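Long-range contact in SAM dependent methyltransferase (Agrobacterium tumefaciens, PDB 2IGT), which probably transfers the methyl group of bound S-adenosylmethionine to a substrate not yet identified: residues P113-F121 against V133-E142. Sequence-based numbering, arbitrary orientation. Where two conformers were deposited one is given.
With FMT (formic acid), chain I.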
loop_
_atom_site.group_PDB
_atom_site.type_symbol
_atom_site.label_atom_id
_atom_site.label_comp_id
_atom_site.label_asym_id
_atom_site.label_seq_id
_atom_site.Cartn_x
_atom_site.Cartn_y
_atom_site.Cartn_z
ATOM N N PRO A 113 28.769 -7.502 -8.385
ATOM C CA PRO A 113 28.796 -8.013 -9.762
ATOM C C PRO A 113 28.869 -9.541 -9.853
ATOM O O PRO A 113 29.599 -10.204 -9.086
ATOM C CB PRO A 113 30.043 -7.347 -10.362
ATOM C CG PRO A 113 30.971 -7.154 -9.167
ATOM C CD PRO A 113 30.078 -6.955 -7.954
ATOM N N LEU A 114 28.084 -10.089 -10.774
ATOM C CA LEU A 114 28.043 -11.523 -11.039
ATOM C C LEU A 114 28.079 -11.769 -12.539
ATOM O O LEU A 114 27.807 -10.846 -13.327
ATOM C CB LEU A 114 26.741 -12.131 -10.490
ATOM C CG LEU A 114 26.591 -12.173 -8.970
ATOM C CD1 LEU A 114 25.239 -12.699 -8.553
ATOM C CD2 LEU A 114 27.709 -13.014 -8.352
ATOM N N SER A 115 28.433 -12.986 -12.949
ATOM C CA SER A 115 28.278 -13.374 -14.352
ATOM C C SER A 115 27.990 -14.861 -14.501
ATOM O O SER A 115 28.573 -15.687 -13.816
ATOM C CB SER A 115 29.473 -12.939 -15.218
ATOM O OG SER A 115 30.562 -13.833 -15.116
ATOM N N LEU A 116 27.062 -15.182 -15.392
ATOM C CA LEU A 116 26.666 -16.564 -15.652
ATOM C C LEU A 116 26.466 -16.661 -17.143
ATOM O O LEU A 116 25.894 -15.755 -17.763
ATOM C CB LEU A 116 25.373 -16.956 -14.917
ATOM C CG LEU A 116 25.404 -17.137 -13.389
ATOM C CD1 LEU A 116 23.986 -17.416 -12.845
ATOM C CD2 LEU A 116 26.427 -18.239 -12.935
ATOM N N LEU A 117 26.972 -17.743 -17.725
ATOM C CA LEU A 117 26.809 -17.983 -19.145
ATOM C C LEU A 117 27.224 -16.771 -19.983
ATOM O O LEU A 117 26.601 -16.462 -20.978
ATOM C CB LEU A 117 25.341 -18.376 -19.442
ATOM C CG LEU A 117 25.153 -19.346 -20.601
ATOM C CD1 LEU A 117 25.954 -20.642 -20.346
ATOM C CD2 LEU A 117 23.650 -19.617 -20.804
ATOM N N GLY A 118 28.281 -16.077 -19.585
ATOM C CA GLY A 118 28.797 -14.971 -20.388
ATOM C C GLY A 118 28.119 -13.614 -20.207
ATOM O O GLY A 118 28.531 -12.625 -20.810
ATOM N N VAL A 119 27.098 -13.563 -19.362
ATOM C CA VAL A 119 26.302 -12.352 -19.137
ATOM C C VAL A 119 26.631 -11.762 -17.756
ATOM O O VAL A 119 26.557 -12.474 -16.742
ATOM C CB VAL A 119 24.769 -12.711 -19.200
ATOM C CG1 VAL A 119 23.902 -11.600 -18.663
ATOM C CG2 VAL A 119 24.370 -13.062 -20.639
ATOM N N GLU A 120 26.966 -10.474 -17.719
ATOM C CA GLU A 120 27.258 -9.769 -16.472
ATOM C C GLU A 120 26.004 -9.082 -15.911
ATOM O O GLU A 120 25.271 -8.411 -16.643
ATOM C CB GLU A 120 28.394 -8.756 -16.681
ATOM C CG GLU A 120 29.803 -9.370 -16.740
ATOM C CD GLU A 120 30.102 -10.089 -18.039
ATOM O OE1 GLU A 120 29.682 -9.588 -19.112
ATOM O OE2 GLU A 120 30.769 -11.150 -17.995
ATOM N N PHE A 121 25.760 -9.256 -14.613
ATOM C CA PHE A 121 24.548 -8.743 -13.967
ATOM C C PHE A 121 24.837 -8.501 -12.486
ATOM O O PHE A 121 25.919 -8.829 -12.004
ATOM C CB PHE A 121 23.354 -9.699 -14.142
ATOM C CG PHE A 121 23.559 -11.058 -13.522
ATOM C CD1 PHE A 121 24.206 -12.065 -14.223
ATOM C CD2 PHE A 121 23.065 -11.342 -12.243
ATOM C CE1 PHE A 121 24.400 -13.328 -13.641
ATOM C CE2 PHE A 121 23.265 -12.585 -11.656
ATOM C CZ PHE A 121 23.926 -13.586 -12.364
ATOM N N VAL A 133 18.693 -13.245 -8.993
ATOM C CA VAL A 133 18.913 -14.277 -10.004
ATOM C C VAL A 133 18.501 -15.626 -9.429
ATOM O O VAL A 133 18.621 -15.853 -8.221
ATOM C CB VAL A 133 20.404 -14.291 -10.504
ATOM C CG1 VAL A 133 21.410 -14.563 -9.349
ATOM C CG2 VAL A 133 20.614 -15.237 -11.705
ATOM N N PHE A 134 17.979 -16.482 -10.303
ATOM C CA PHE A 134 17.697 -17.875 -10.017
ATOM C C PHE A 134 18.713 -18.682 -10.823
ATOM O O PHE A 134 18.452 -19.040 -11.978
ATOM C CB PHE A 134 16.241 -18.208 -10.420
ATOM C CG PHE A 134 15.206 -17.598 -9.521
ATOM C CD1 PHE A 134 14.764 -18.269 -8.375
ATOM C CD2 PHE A 134 14.680 -16.354 -9.806
ATOM C CE1 PHE A 134 13.796 -17.707 -7.539
ATOM C CE2 PHE A 134 13.723 -15.770 -8.960
ATOM C CZ PHE A 134 13.272 -16.455 -7.825
ATOM N N PRO A 135 19.910 -18.935 -10.244
ATOM C CA PRO A 135 21.004 -19.441 -11.080
ATOM C C PRO A 135 20.762 -20.827 -11.654
ATOM O O PRO A 135 21.367 -21.194 -12.665
ATOM C CB PRO A 135 22.217 -19.467 -10.138
ATOM C CG PRO A 135 21.676 -19.339 -8.773
ATOM C CD PRO A 135 20.301 -18.755 -8.829
ATOM N N GLU A 136 19.889 -21.594 -11.018
ATOM C CA GLU A 136 19.532 -22.924 -11.557
ATOM C C GLU A 136 18.933 -22.825 -12.968
ATOM O O GLU A 136 19.047 -23.769 -13.766
ATOM C CB GLU A 136 18.545 -23.652 -10.618
ATOM C CG GLU A 136 17.173 -23.016 -10.468
ATOM C CD GLU A 136 17.086 -21.943 -9.382
ATOM O OE1 GLU A 136 18.125 -21.398 -8.943
ATOM O OE2 GLU A 136 15.958 -21.632 -8.946
ATOM N N GLN A 137 18.302 -21.684 -13.266
ATOM C CA GLN A 137 17.703 -21.421 -14.583
ATOM C C GLN A 137 18.729 -21.458 -15.730
ATOM O O GLN A 137 18.355 -21.438 -16.907
ATOM C CB GLN A 137 16.919 -20.095 -14.568
ATOM C CG GLN A 137 15.620 -20.150 -13.705
ATOM C CD GLN A 137 14.545 -21.026 -14.335
ATOM O OE1 GLN A 137 14.422 -21.089 -15.569
ATOM N NE2 GLN A 137 13.772 -21.714 -13.507
ATOM N N ILE A 138 20.019 -21.538 -15.385
ATOM C CA ILE A 138 21.077 -21.683 -16.395
ATOM C C ILE A 138 20.851 -22.866 -17.344
ATOM O O ILE A 138 21.221 -22.801 -18.511
ATOM C CB ILE A 138 22.484 -21.785 -15.772
ATOM C CG1 ILE A 138 23.560 -21.520 -16.856
ATOM C CG2 ILE A 138 22.677 -23.153 -15.058
ATOM C CD1 ILE A 138 24.999 -21.382 -16.340
ATOM N N VAL A 139 20.233 -23.942 -16.849
ATOM C CA VAL A 139 19.904 -25.051 -17.740
ATOM C C VAL A 139 18.965 -24.581 -18.888
ATOM O O VAL A 139 19.212 -24.902 -20.054
ATOM C CB VAL A 139 19.327 -26.262 -16.973
ATOM C CG1 VAL A 139 19.133 -27.449 -17.904
ATOM C CG2 VAL A 139 20.257 -26.635 -15.808
ATOM N N HIS A 140 17.922 -23.817 -18.565
ATOM C CA HIS A 140 17.014 -23.289 -19.604
ATOM C C HIS A 140 17.718 -22.209 -20.436
ATOM O O HIS A 140 17.484 -22.111 -21.636
ATOM C CB HIS A 140 15.706 -22.704 -19.023
ATOM C CG HIS A 140 14.874 -23.692 -18.250
ATOM N ND1 HIS A 140 14.331 -24.829 -18.823
ATOM C CD2 HIS A 140 14.465 -23.687 -16.956
ATOM C CE1 HIS A 140 13.657 -25.502 -17.902
ATOM N NE2 HIS A 140 13.716 -24.829 -16.762
ATOM N N TRP A 141 18.582 -21.406 -19.803
ATOM C CA TRP A 141 19.348 -20.399 -20.559
ATOM C C TRP A 141 20.265 -21.029 -21.587
ATOM O O TRP A 141 20.450 -20.465 -22.681
ATOM C CB TRP A 141 20.182 -19.491 -19.658
ATOM C CG TRP A 141 19.410 -18.827 -18.583
ATOM C CD1 TRP A 141 18.075 -18.533 -18.574
ATOM C CD2 TRP A 141 19.943 -18.346 -17.341
ATOM N NE1 TRP A 141 17.741 -17.923 -17.373
ATOM C CE2 TRP A 141 18.869 -17.799 -16.607
ATOM C CE3 TRP A 141 21.224 -18.340 -16.779
ATOM C CZ2 TRP A 141 19.035 -17.244 -15.324
ATOM C CZ3 TRP A 141 21.391 -17.802 -15.486
ATOM C CH2 TRP A 141 20.296 -17.257 -14.789
ATOM N N GLU A 142 20.832 -22.186 -21.233
ATOM C CA GLU A 142 21.668 -22.970 -22.137
ATOM C C GLU A 142 20.886 -23.480 -23.346
ATOM O O GLU A 142 21.371 -23.396 -24.486
ATOM C CB GLU A 142 22.365 -24.112 -21.374
ATOM C CG GLU A 142 23.525 -23.597 -20.511
ATOM C CD GLU A 142 24.078 -24.602 -19.499
ATOM O OE1 GLU A 142 23.364 -25.536 -19.065
ATOM O OE2 GLU A 142 25.251 -24.425 -19.110
HETATM C C FMT I . 16.375 -15.010 -6.612
HETATM O O1 FMT I . 16.445 -13.831 -6.966
HETATM O O2 FMT I . 16.899 -15.485 -5.604
#
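Leu-114 N donates to Phe-121 O at 2.8 Å, and the side chains of both residues touch Val-133. No hydrogen bond crosses the contact, which is apolar. Leu-116 and Leu-117 carry most of it. Leu-116 CD1 meets the edge of the Trp-141 indole near its plane, 3.7 Å from CZ3, and also touches Pro-135 CB at 3.8 Å. With chi1 at -71° the leucine CG stands opposite its own carbonyl carbon, and the branch reaches across to the indole. Val-133 CG2 lies at the same indole's edge.

The 113-121 segment is a two-stranded antiparallel hairpin closed by a type I' turn from Leu-116 to Val-119. It packs on Pro-135 of the 3-10 segment 135-137 and on the first turn of helix 138-150. The same turn meets the large mixed sheet through His-140, which touches Val-270 and Thr-272 of strand 268-273. Leu-117, in the hairpin turn, spreads its two methyls: CD2 rests 3.7 Å from Trp-141 CB, while CD1 lies against Glu-142 CG and Ile-138 CD1.

At the other end, the Phe-121 ring crosses Val-133 at about a right angle, with CE2 3.5 Å from the valine CB. Leu-114 CB lies over one face of this ring, toward its rim. Helix 166-173 also meets Trp-141, through Val-166 and Ala-167. Next to Val-133, Phe-134 belongs to the S-adenosylmethionine pocket.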